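Local coordinates for acyl-CoA hydrolase (Bacillus halodurans, PDB 1VPM), which probably hydrolyses the thioester of long-chain fatty acyl-CoA molecules, and binds coenzyme A as a member of the hotdog-fold thioesterases, at residues S16-R21 and E142-E147; V66-I71 and S122-V127; L86-F91 and V102-H107. All blocks are in the same frame, centred on the assembly; numbering follows the deposited sequence. Where two conformers were deposited one is given.

In the fold
Contacts 2 and 3 belong to one antiparallel five-stranded sheet, whose order is 24-29, 85-95, 99-109, 116-129, 65-75. Their centres lie about 14 Å apart, and they meet where strands 99-109 and 116-129 run side by side. Contact 1 sits at the surface, its centre about 16 Å from that of contact 3 and about 19 Å from that of contact 2. Along the chain the three are nested: the hairpin of contact 3 lies within the loop closed by contact 2, and both within that closed by contact 1. The N-terminal strand thus meets the lead-in to helix 146-166 beside the hotdog sheet, touching it through Val19 and Glu147, while coenzyme A binds at contact 2.

Contact 1: S16-R21 and E142-E147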
loop_
_atom_site.group_PDB
_atom_site.type_symbol
_atom_site.label_atom_id
_atom_site.label_comp_id
_atom_site.label_asym_id
_atom_site.label_seq_id
_atom_site.Cartn_x
_atom_site.Cartn_y
_atom_site.Cartn_z
ATOM N N SER A 16 11.732 34.201 -14.662
ATOM C CA SER A 16 12.309 33.660 -13.452
ATOM C C SER A 16 11.311 33.790 -12.295
ATOM O O SER A 16 10.417 34.659 -12.303
ATOM C CB SER A 16 13.620 34.354 -13.111
ATOM O OG SER A 16 13.368 35.644 -12.613
ATOM N N TYR A 17 11.408 32.858 -11.345
ATOM C CA TYR A 17 10.614 32.906 -10.134
ATOM C C TYR A 17 11.490 32.680 -8.894
ATOM O O TYR A 17 12.480 31.946 -8.939
ATOM C CB TYR A 17 9.523 31.842 -10.174
ATOM C CG TYR A 17 8.584 31.959 -11.351
ATOM C CD1 TYR A 17 7.674 32.997 -11.427
ATOM C CD2 TYR A 17 8.617 31.050 -12.366
ATOM C CE1 TYR A 17 6.821 33.134 -12.525
ATOM C CE2 TYR A 17 7.773 31.172 -13.465
ATOM C CZ TYR A 17 6.879 32.212 -13.533
ATOM O OH TYR A 17 6.091 32.324 -14.661
ATOM N N PRO A 18 11.115 33.306 -7.780
ATOM C CA PRO A 18 11.815 33.038 -6.545
ATOM C C PRO A 18 11.816 31.548 -6.193
ATOM O O PRO A 18 10.858 30.801 -6.470
ATOM C CB PRO A 18 10.979 33.757 -5.484
ATOM C CG PRO A 18 10.231 34.779 -6.215
ATOM C CD PRO A 18 10.010 34.252 -7.596
ATOM N N VAL A 19 12.865 31.165 -5.492
ATOM C CA VAL A 19 13.007 29.794 -4.972
ATOM C C VAL A 19 11.805 29.434 -4.171
ATOM O O VAL A 19 11.324 28.291 -4.214
ATOM C CB VAL A 19 14.262 29.650 -4.118
ATOM C CG1 VAL A 19 14.260 28.294 -3.402
ATOM C CG2 VAL A 19 15.471 29.797 -4.974
ATOM N N GLU A 20 11.278 30.388 -3.444
ATOM C CA GLU A 20 10.153 30.158 -2.594
ATOM C C GLU A 20 8.921 29.639 -3.281
ATOM O O GLU A 20 8.134 28.987 -2.639
ATOM C CB GLU A 20 9.823 31.468 -1.855
ATOM C CG GLU A 20 8.875 31.371 -0.716
ATOM C CD GLU A 20 9.375 30.490 0.458
ATOM O OE1 GLU A 20 10.589 30.285 0.638
ATOM O OE2 GLU A 20 8.529 29.999 1.198
ATOM N N ARG A 21 8.736 29.904 -4.582
ATOM C CA ARG A 21 7.565 29.368 -5.318
ATOM C C ARG A 21 7.568 27.838 -5.306
ATOM O O ARG A 21 6.539 27.231 -5.305
ATOM C CB ARG A 21 7.532 29.881 -6.793
ATOM C CG ARG A 21 6.519 29.210 -7.818
ATOM C CD ARG A 21 6.906 29.367 -9.400
ATOM N NE ARG A 21 5.766 29.095 -10.294
ATOM C CZ ARG A 21 4.769 29.936 -10.501
ATOM N NH1 ARG A 21 4.742 31.112 -9.885
ATOM N NH2 ARG A 21 3.772 29.613 -11.306
ATOM N N GLU A 142 15.217 32.468 -8.873
ATOM C CA GLU A 142 15.802 33.682 -8.272
ATOM C C GLU A 142 16.178 33.364 -6.832
ATOM O O GLU A 142 15.306 33.278 -6.012
ATOM C CB GLU A 142 14.824 34.852 -8.294
ATOM C CG GLU A 142 15.429 36.099 -7.603
ATOM C CD GLU A 142 14.436 37.251 -7.376
ATOM O OE1 GLU A 142 13.372 37.307 -8.047
ATOM O OE2 GLU A 142 14.754 38.097 -6.509
ATOM N N PRO A 143 17.466 33.166 -6.513
ATOM C CA PRO A 143 17.834 32.885 -5.091
ATOM C C PRO A 143 17.651 34.121 -4.221
ATOM O O PRO A 143 17.857 35.222 -4.702
ATOM C CB PRO A 143 19.302 32.489 -5.171
ATOM C CG PRO A 143 19.813 33.057 -6.429
ATOM C CD PRO A 143 18.644 33.173 -7.395
ATOM N N GLN A 144 17.204 33.954 -2.988
ATOM C CA GLN A 144 16.983 35.113 -2.132
ATOM C C GLN A 144 17.697 35.039 -0.796
ATOM O O GLN A 144 18.360 36.024 -0.420
ATOM C CB GLN A 144 15.511 35.316 -1.921
ATOM C CG GLN A 144 14.781 35.632 -3.240
ATOM C CD GLN A 144 13.313 35.967 -3.072
ATOM O OE1 GLN A 144 12.843 36.991 -3.645
ATOM N NE2 GLN A 144 12.560 35.127 -2.338
ATOM N N THR A 145 17.595 33.912 -0.104
ATOM C CA THR A 145 18.393 33.709 1.124
ATOM C C THR A 145 19.868 33.557 0.792
ATOM O O THR A 145 20.233 33.268 -0.364
ATOM C CB THR A 145 17.934 32.479 1.921
ATOM O OG1 THR A 145 18.261 31.280 1.207
ATOM C CG2 THR A 145 16.441 32.537 2.226
ATOM N N GLU A 146 20.758 33.743 1.779
ATOM C CA GLU A 146 22.162 33.512 1.536
ATOM C C GLU A 146 22.484 32.063 1.202
ATOM O O GLU A 146 23.323 31.788 0.356
ATOM C CB GLU A 146 23.051 34.024 2.695
ATOM C CG GLU A 146 23.015 35.533 2.922
ATOM C CD GLU A 146 23.367 36.333 1.676
ATOM O OE1 GLU A 146 24.279 35.940 0.904
ATOM O OE2 GLU A 146 22.756 37.376 1.479
ATOM N N GLU A 147 21.755 31.145 1.821
ATOM C CA GLU A 147 21.880 29.713 1.512
ATOM C C GLU A 147 21.533 29.428 0.031
ATOM O O GLU A 147 22.325 28.833 -0.720
ATOM C CB GLU A 147 20.965 28.933 2.415
ATOM C CG GLU A 147 20.971 27.418 2.236
ATOM C CD GLU A 147 20.011 26.738 3.178
ATOM O OE1 GLU A 147 18.800 26.917 2.971
ATOM O OE2 GLU A 147 20.435 26.006 4.092
HETATM O O HOH W 1 13.010 32.766 -2.696
#
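Two backbone hydrogen bonds join Tyr17 and Val19 to Glu142, a residue between them in register. Glu142 N donates to Tyr17 O over 2.8 Å, and Val19 N donates to Glu142 O over a longer 3.3 Å. Pro18, the residue paired with Glu142, has no N-H to give, and a parallel bridge asks none of it, since the bonds go to the residues on either side. Its CA adds a C-H...O contact, Pro18 CA to Glu142 O, at 3.5 Å.

Van der Waals contact comes from two sides. Val19 CG2 lies beside its own backbone N (chi1 170° sets CG1 anti to that N), which carries CG2 against Pro143 CA at 3.9 Å. The branched valine also covers Phe91 of the sheet with its other methyl, CG1. Gln144 reaches back with an extended chain that brings its amide over the Pro18 ring, NE2 being 3.8 Å from Pro18 CB. A glutamine suits this exposed place because it is long enough to reach back across the turn at the surface.

Water 1 sits close by and accepts a bond from Glu20 N at 3.0 Å.

Charged groups tie the contact to its surroundings. Glu20 pairs with Arg23, and Glu147 forms a salt bridge with Arg105 of the central sheet. Thr145 occupies the N-cap position, its OG1 accepting from Glu148 N at the start of helix 146-166. The whole is a short two-stranded parallel sheet that joins the N-terminal end of the chain to the lead-in of its C-terminal helix.

Contact 2: V66-I71 and S122-V127; sequences VVTASI and SFLTMV. With COA (coenzyme A), chain D.
A classic beta bulge interrupts the pairing here: Ala69 and Ser70 both face Thr125, in neighbouring antiparallel strands of the hotdog sheet, which runs on through Ser70 and Ile71 into a strand of the second subunit. Ala69 N gives Thr125 O a bond of 2.8 Å, bent at the hydrogen, and Ser70 N adds a weak one to the same oxygen. Thr125 N returns a bond to Ser70 O within the bulge; beyond it Val67 and Val127 exchange two bonds.

The bulge lies at the coenzyme A site. The pantetheine amide N4P donates to Thr68 O at 2.8 Å. The short side chain of Ala69 lets COA CDP come to 3.6 Å from its CB, and Val127 CG2 packs on the ribose. Asp75 and Phe76 of the second subunit also bond to the ligand.

The opposite face is largely apolar except for Thr68 OG1, with Ile71 and Leu124 lying side by side. Selenomethionine Met126 bends at chi2 and chi3 (-56° and -66°), which folds CE back to 3.3 Å from Thr68 OG1, itself hydrogen-bonded to Asp51. A valine in place of Thr68 would probably leave Asp51 OD1 without that partner. At the adenine end, Ser70 OG lies 2.8 Å from COA N1A, and water 2 links it to Thr125 OG1.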
loop_
_atom_site.group_PDB
_atom_site.type_symbol
_atom_site.label_atom_id
_atom_site.label_comp_id
_atom_site.label_asym_id
_atom_site.label_seq_id
_atom_site.Cartn_x
_atom_site.Cartn_y
_atom_site.Cartn_z
ATOM N N VAL A 66 7.007 16.162 -14.682
ATOM C CA VAL A 66 8.460 16.066 -14.591
ATOM C C VAL A 66 8.892 14.609 -14.526
ATOM O O VAL A 66 8.104 13.722 -14.203
ATOM C CB VAL A 66 9.004 16.859 -13.399
ATOM C CG1 VAL A 66 8.600 18.277 -13.475
ATOM C CG2 VAL A 66 8.499 16.252 -12.057
ATOM N N VAL A 67 10.160 14.362 -14.845
ATOM C CA VAL A 67 10.746 13.038 -14.659
ATOM C C VAL A 67 12.087 13.244 -13.966
ATOM O O VAL A 67 12.684 14.315 -14.072
ATOM C CB VAL A 67 11.000 12.282 -15.981
ATOM C CG1 VAL A 67 9.674 11.999 -16.688
ATOM C CG2 VAL A 67 11.925 13.018 -16.899
ATOM N N THR A 68 12.515 12.225 -13.224
ATOM C CA THR A 68 13.785 12.293 -12.525
ATOM C C THR A 68 14.910 11.850 -13.460
ATOM O O THR A 68 14.915 10.718 -13.928
ATOM C CB THR A 68 13.781 11.416 -11.310
ATOM O OG1 THR A 68 12.687 11.806 -10.460
ATOM C CG2 THR A 68 15.134 11.540 -10.546
ATOM N N ALA A 69 15.800 12.756 -13.806
ATOM C CA ALA A 69 16.940 12.380 -14.628
ATOM C C ALA A 69 18.049 11.662 -13.875
ATOM O O ALA A 69 18.686 10.722 -14.384
ATOM C CB ALA A 69 17.536 13.618 -15.274
ATOM N N SER A 70 18.291 12.149 -12.679
ATOM C CA SER A 70 19.319 11.619 -11.773
ATOM C C SER A 70 19.152 12.103 -10.327
ATOM O O SER A 70 18.423 13.044 -10.021
ATOM C CB SER A 70 20.732 11.939 -12.309
ATOM O OG SER A 70 20.968 13.302 -12.194
ATOM N N ILE A 71 19.798 11.377 -9.425
ATOM C CA ILE A 71 20.033 11.767 -8.061
ATOM C C ILE A 71 21.546 11.645 -7.788
ATOM O O ILE A 71 22.201 10.741 -8.276
ATOM C CB ILE A 71 19.111 10.937 -7.062
ATOM C CG1 ILE A 71 19.283 11.472 -5.651
ATOM C CG2 ILE A 71 19.425 9.455 -7.099
ATOM C CD1 ILE A 71 18.277 10.928 -4.636
ATOM N N SER A 122 20.460 15.827 -0.259
ATOM C CA SER A 122 20.734 15.335 -1.579
ATOM C C SER A 122 20.375 16.391 -2.637
ATOM O O SER A 122 19.684 17.333 -2.368
ATOM C CB SER A 122 19.971 14.000 -1.711
ATOM O OG SER A 122 18.937 14.004 -2.646
ATOM N N PHE A 123 20.993 16.270 -3.794
ATOM C CA PHE A 123 20.571 16.990 -5.011
ATOM C C PHE A 123 20.054 16.016 -6.066
ATOM O O PHE A 123 20.592 14.902 -6.217
ATOM C CB PHE A 123 21.741 17.706 -5.652
ATOM C CG PHE A 123 22.329 18.799 -4.809
ATOM C CD1 PHE A 123 21.715 20.056 -4.758
ATOM C CD2 PHE A 123 23.523 18.620 -4.155
ATOM C CE1 PHE A 123 22.277 21.100 -3.987
ATOM C CE2 PHE A 123 24.051 19.634 -3.406
ATOM C CZ PHE A 123 23.425 20.881 -3.327
ATOM N N LEU A 124 18.937 16.385 -6.700
ATOM C CA LEU A 124 18.425 15.679 -7.812
ATOM C C LEU A 124 18.342 16.562 -9.049
ATOM O O LEU A 124 18.327 17.805 -8.964
ATOM C CB LEU A 124 17.028 15.178 -7.492
ATOM C CG LEU A 124 16.868 14.173 -6.361
ATOM C CD1 LEU A 124 16.767 14.897 -5.036
ATOM C CD2 LEU A 124 15.601 13.279 -6.548
ATOM N N THR A 125 18.282 15.915 -10.190
ATOM C CA THR A 125 18.068 16.630 -11.446
ATOM C C THR A 125 16.721 16.179 -11.988
ATOM O O THR A 125 16.537 14.988 -12.371
ATOM C CB THR A 125 19.185 16.371 -12.455
ATOM O OG1 THR A 125 20.451 16.857 -11.956
ATOM C CG2 THR A 125 18.883 17.123 -13.755
HETATM N N MSE A 126 15.799 17.146 -12.100
HETATM C CA MSE A 126 14.462 16.903 -12.589
HETATM C C MSE A 126 14.328 17.559 -13.950
HETATM O O MSE A 126 14.860 18.629 -14.143
HETATM C CB MSE A 126 13.429 17.519 -11.633
HETATM C CG MSE A 126 13.559 17.141 -10.162
HETATM SE SE MSE A 126 13.512 15.134 -9.906
HETATM C CE MSE A 126 11.717 14.927 -10.474
ATOM N N VAL A 127 13.588 16.935 -14.856
ATOM C CA VAL A 127 13.390 17.452 -16.209
ATOM C C VAL A 127 11.929 17.647 -16.436
ATOM O O VAL A 127 11.172 16.731 -16.226
ATOM C CB VAL A 127 14.031 16.523 -17.278
ATOM C CG1 VAL A 127 13.739 17.038 -18.666
ATOM C CG2 VAL A 127 15.532 16.479 -17.064
HETATM N N1A COA D . 21.815 13.799 -14.788
HETATM C C2A COA D . 21.628 15.151 -14.762
HETATM N N3A COA D . 21.068 15.792 -15.881
HETATM C C4A COA D . 20.704 15.062 -16.974
HETATM C C5A COA D . 20.904 13.671 -17.012
HETATM C C6A COA D . 21.473 13.026 -15.909
HETATM N N6A COA D . 21.798 11.724 -16.003
HETATM N N7A COA D . 20.475 13.219 -18.231
HETATM C C8A COA D . 20.010 14.282 -18.946
HETATM N N9A COA D . 20.154 15.415 -18.184
HETATM C C1B COA D . 19.614 16.724 -18.498
HETATM C C2B COA D . 20.327 17.309 -19.696
HETATM O O2B COA D . 21.570 17.841 -19.323
HETATM C C3B COA D . 19.319 18.351 -20.152
HETATM O O3B COA D . 19.635 19.539 -19.447
HETATM P P3B COA D . 19.320 21.011 -19.976
HETATM O O7A COA D . 20.517 21.511 -20.680
HETATM O O8A COA D . 19.018 21.966 -18.893
HETATM O O9A COA D . 18.077 20.916 -20.812
HETATM C C4B COA D . 17.972 17.714 -19.779
HETATM O O4B COA D . 18.295 16.588 -18.960
HETATM C C5B COA D . 17.169 17.196 -20.976
HETATM O O5B COA D . 17.985 16.264 -21.685
HETATM P P1A COA D . 18.198 16.285 -23.308
HETATM O O1A COA D . 19.631 15.901 -23.613
HETATM O O2A COA D . 17.764 17.604 -23.914
HETATM O O3A COA D . 17.169 15.191 -23.898
HETATM P P2A COA D . 17.088 13.609 -23.559
HETATM O O4A COA D . 18.489 13.019 -23.535
HETATM O O5A COA D . 16.127 13.012 -24.573
HETATM O O6A COA D . 16.391 13.491 -22.094
HETATM C CBP COA D . 16.242 12.366 -19.990
HETATM C CCP COA D . 17.133 13.185 -20.924
HETATM C CDP COA D . 16.804 12.416 -18.565
HETATM C CEP COA D . 14.848 13.030 -20.011
HETATM C CAP COA D . 16.174 10.899 -20.503
HETATM O OAP COA D . 17.428 10.236 -20.618
HETATM C C9P COA D . 15.223 10.093 -19.640
HETATM O O9P COA D . 13.849 10.226 -19.926
HETATM N N8P COA D . 15.662 9.314 -18.640
HETATM C C7P COA D . 14.656 8.599 -17.880
HETATM C C6P COA D . 13.975 9.509 -16.853
HETATM C C5P COA D . 12.990 8.723 -16.013
HETATM O O5P COA D . 11.992 8.224 -16.573
HETATM N N4P COA D . 13.252 8.586 -14.709
HETATM C C3P COA D . 12.336 7.913 -13.828
HETATM C C2P COA D . 12.659 6.466 -13.449
HETATM S S1P COA D . 13.239 5.261 -14.718
HETATM O O HOH W 2 21.305 14.851 -9.874
#

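Contact 3: L86-F91 and V102-H107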
loop_
_atom_site.group_PDB
_atom_site.type_symbol
_atom_site.label_atom_id
_atom_site.label_comp_id
_atom_site.label_asym_id
_atom_site.label_seq_id
_atom_site.Cartn_x
_atom_site.Cartn_y
_atom_site.Cartn_z
ATOM N N LEU A 86 9.594 11.721 9.892
ATOM C CA LEU A 86 10.550 12.239 8.955
ATOM C C LEU A 86 10.029 13.516 8.369
ATOM O O LEU A 86 8.904 13.558 7.903
ATOM C CB LEU A 86 10.777 11.276 7.809
ATOM C CG LEU A 86 11.645 10.050 7.908
ATOM C CD1 LEU A 86 11.670 9.399 6.490
ATOM C CD2 LEU A 86 13.068 10.420 8.302
ATOM N N GLU A 87 10.883 14.531 8.336
ATOM C CA GLU A 87 10.577 15.854 7.820
ATOM C C GLU A 87 11.474 16.084 6.578
ATOM O O GLU A 87 12.662 16.025 6.705
ATOM C CB GLU A 87 10.927 16.899 8.860
ATOM C CG GLU A 87 10.320 16.623 10.254
ATOM C CD GLU A 87 10.833 17.605 11.359
ATOM O OE1 GLU A 87 11.886 18.302 11.140
ATOM O OE2 GLU A 87 10.159 17.654 12.426
ATOM N N LEU A 88 10.855 16.427 5.474
ATOM C CA LEU A 88 11.566 16.681 4.253
ATOM C C LEU A 88 11.264 18.093 3.752
ATOM O O LEU A 88 10.095 18.556 3.882
ATOM C CB LEU A 88 11.159 15.664 3.176
ATOM C CG LEU A 88 11.452 14.160 3.426
ATOM C CD1 LEU A 88 10.165 13.475 3.902
ATOM C CD2 LEU A 88 11.948 13.523 2.173
ATOM N N GLU A 89 12.288 18.700 3.143
ATOM C CA GLU A 89 12.126 20.012 2.517
ATOM C C GLU A 89 12.909 20.052 1.231
ATOM O O GLU A 89 14.061 19.671 1.227
ATOM C CB GLU A 89 12.614 21.118 3.459
ATOM C CG GLU A 89 12.438 22.523 2.891
ATOM C CD GLU A 89 13.042 23.610 3.757
ATOM O OE1 GLU A 89 13.735 23.343 4.759
ATOM O OE2 GLU A 89 12.799 24.777 3.441
ATOM N N GLY A 90 12.283 20.524 0.182
ATOM C CA GLY A 90 12.888 20.596 -1.119
ATOM C C GLY A 90 12.702 21.984 -1.724
ATOM O O GLY A 90 11.682 22.650 -1.445
ATOM N N PHE A 91 13.675 22.393 -2.506
ATOM C CA PHE A 91 13.528 23.562 -3.376
ATOM C C PHE A 91 14.468 23.530 -4.548
ATOM O O PHE A 91 15.523 22.901 -4.510
ATOM C CB PHE A 91 13.674 24.858 -2.578
ATOM C CG PHE A 91 14.863 24.916 -1.691
ATOM C CD1 PHE A 91 14.791 24.487 -0.371
ATOM C CD2 PHE A 91 16.032 25.493 -2.136
ATOM C CE1 PHE A 91 15.882 24.610 0.461
ATOM C CE2 PHE A 91 17.119 25.621 -1.300
ATOM C CZ PHE A 91 17.027 25.192 0.008
ATOM N N VAL A 102 17.261 20.188 -7.816
ATOM C CA VAL A 102 16.443 20.219 -6.613
ATOM C C VAL A 102 17.296 19.748 -5.418
ATOM O O VAL A 102 17.948 18.696 -5.462
ATOM C CB VAL A 102 15.158 19.394 -6.750
ATOM C CG1 VAL A 102 14.371 19.419 -5.444
ATOM C CG2 VAL A 102 14.305 19.899 -7.909
ATOM N N TYR A 103 17.386 20.599 -4.421
ATOM C CA TYR A 103 18.002 20.244 -3.131
ATOM C C TYR A 103 16.920 19.753 -2.185
ATOM O O TYR A 103 15.851 20.369 -2.049
ATOM C CB TYR A 103 18.735 21.477 -2.559
ATOM C CG TYR A 103 19.110 21.344 -1.094
ATOM C CD1 TYR A 103 20.239 20.646 -0.704
ATOM C CD2 TYR A 103 18.293 21.897 -0.091
ATOM C CE1 TYR A 103 20.579 20.531 0.663
ATOM C CE2 TYR A 103 18.633 21.811 1.248
ATOM C CZ TYR A 103 19.727 21.102 1.634
ATOM O OH TYR A 103 20.000 21.051 2.973
ATOM N N VAL A 104 17.202 18.643 -1.513
ATOM C CA VAL A 104 16.335 18.087 -0.510
ATOM C C VAL A 104 17.121 17.842 0.776
ATOM O O VAL A 104 18.134 17.216 0.753
ATOM C CB VAL A 104 15.666 16.782 -0.989
ATOM C CG1 VAL A 104 14.744 16.229 0.070
ATOM C CG2 VAL A 104 14.842 17.005 -2.262
ATOM N N ARG A 105 16.526 18.239 1.910
ATOM C CA ARG A 105 17.050 17.914 3.251
ATOM C C ARG A 105 16.015 17.094 3.989
ATOM O O ARG A 105 14.787 17.353 3.925
ATOM C CB ARG A 105 17.460 19.140 4.040
ATOM C CG ARG A 105 16.540 20.334 4.040
ATOM C CD ARG A 105 17.067 21.393 5.051
ATOM N NE ARG A 105 16.532 22.716 4.751
ATOM C CZ ARG A 105 17.291 23.767 4.424
ATOM N NH1 ARG A 105 18.609 23.675 4.300
ATOM N NH2 ARG A 105 16.712 24.923 4.167
ATOM N N VAL A 106 16.513 16.112 4.726
ATOM C CA VAL A 106 15.668 15.201 5.499
ATOM C C VAL A 106 16.160 15.190 6.967
ATOM O O VAL A 106 17.352 15.046 7.251
ATOM C CB VAL A 106 15.730 13.773 4.931
ATOM C CG1 VAL A 106 14.830 12.870 5.742
ATOM C CG2 VAL A 106 15.414 13.728 3.429
ATOM N N HIS A 107 15.226 15.378 7.896
ATOM C CA HIS A 107 15.476 15.285 9.357
ATOM C C HIS A 107 14.527 14.257 9.936
ATOM O O HIS A 107 13.445 14.012 9.381
ATOM C CB HIS A 107 15.187 16.610 10.084
ATOM C CG HIS A 107 16.204 17.670 9.811
ATOM N ND1 HIS A 107 16.212 18.406 8.642
ATOM C CD2 HIS A 107 17.242 18.107 10.557
ATOM C CE1 HIS A 107 17.228 19.259 8.689
ATOM N NE2 HIS A 107 17.864 19.104 9.844
HETATM O O HOH W 3 14.248 18.685 6.591
HETATM O O HOH W 4 14.182 26.802 4.418
#
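Glu89 OE1 is gripped by two nitrogens of one arginine, Arg105. The main bond is from NE, 2.9 Å and nearly straight at 171°, with a weak second one from NH2. The oxygen lies in the guanidinium plane, yet the arginine meets it from above the carboxylate plane, so the two flat groups are not coplanar. Their chains run side by side, pointing the same way; Glu89 is fully extended, which lets it meet NE. The other oxygen, Glu89 OE2, takes a water bond (water 4, which in turn accepts from Arg105 NH2) and a salt bridge from Arg23.

On the same face chi1 49° sets CG of Phe91 between the backbone N and the carbonyl carbon and turns the ring toward strand 102-107, against Tyr103. Phe91 CZ touches Tyr103 CD2 at 3.5 Å, the ring planes 55° apart. Phe91 CE1 lies over a face of the Arg105 guanidinium, 3.8 Å from NH2. Tyr103 OH is held mainly by Glu121.

Further along, Glu87 and His107 form a hydrogen-bonded pair; Glu87 OE1 is bridged to Arg116 and OE2 is hydrogen-bonded to Asn109, while water 3 joins Glu87 O to His107 ND1. The reverse face is apolar: Leu88 CD2 meets Val106 CG2 at 3.7 Å, and Leu86 CD2 lies near Val106 CG1. These leucines and valines suit the side packed on helix 43-62. Gly90 has no side chain, and its CA approaches Tyr103 O at 3.1 Å.

Regular backbone bonds run through this antiparallel hairpin of the hotdog sheet. Its two faces differ sharply: one is a hydrocarbon layer that fits the helix, the other mixes buried aromatic rings with a partly exposed network in which opposite charges probably offset each other.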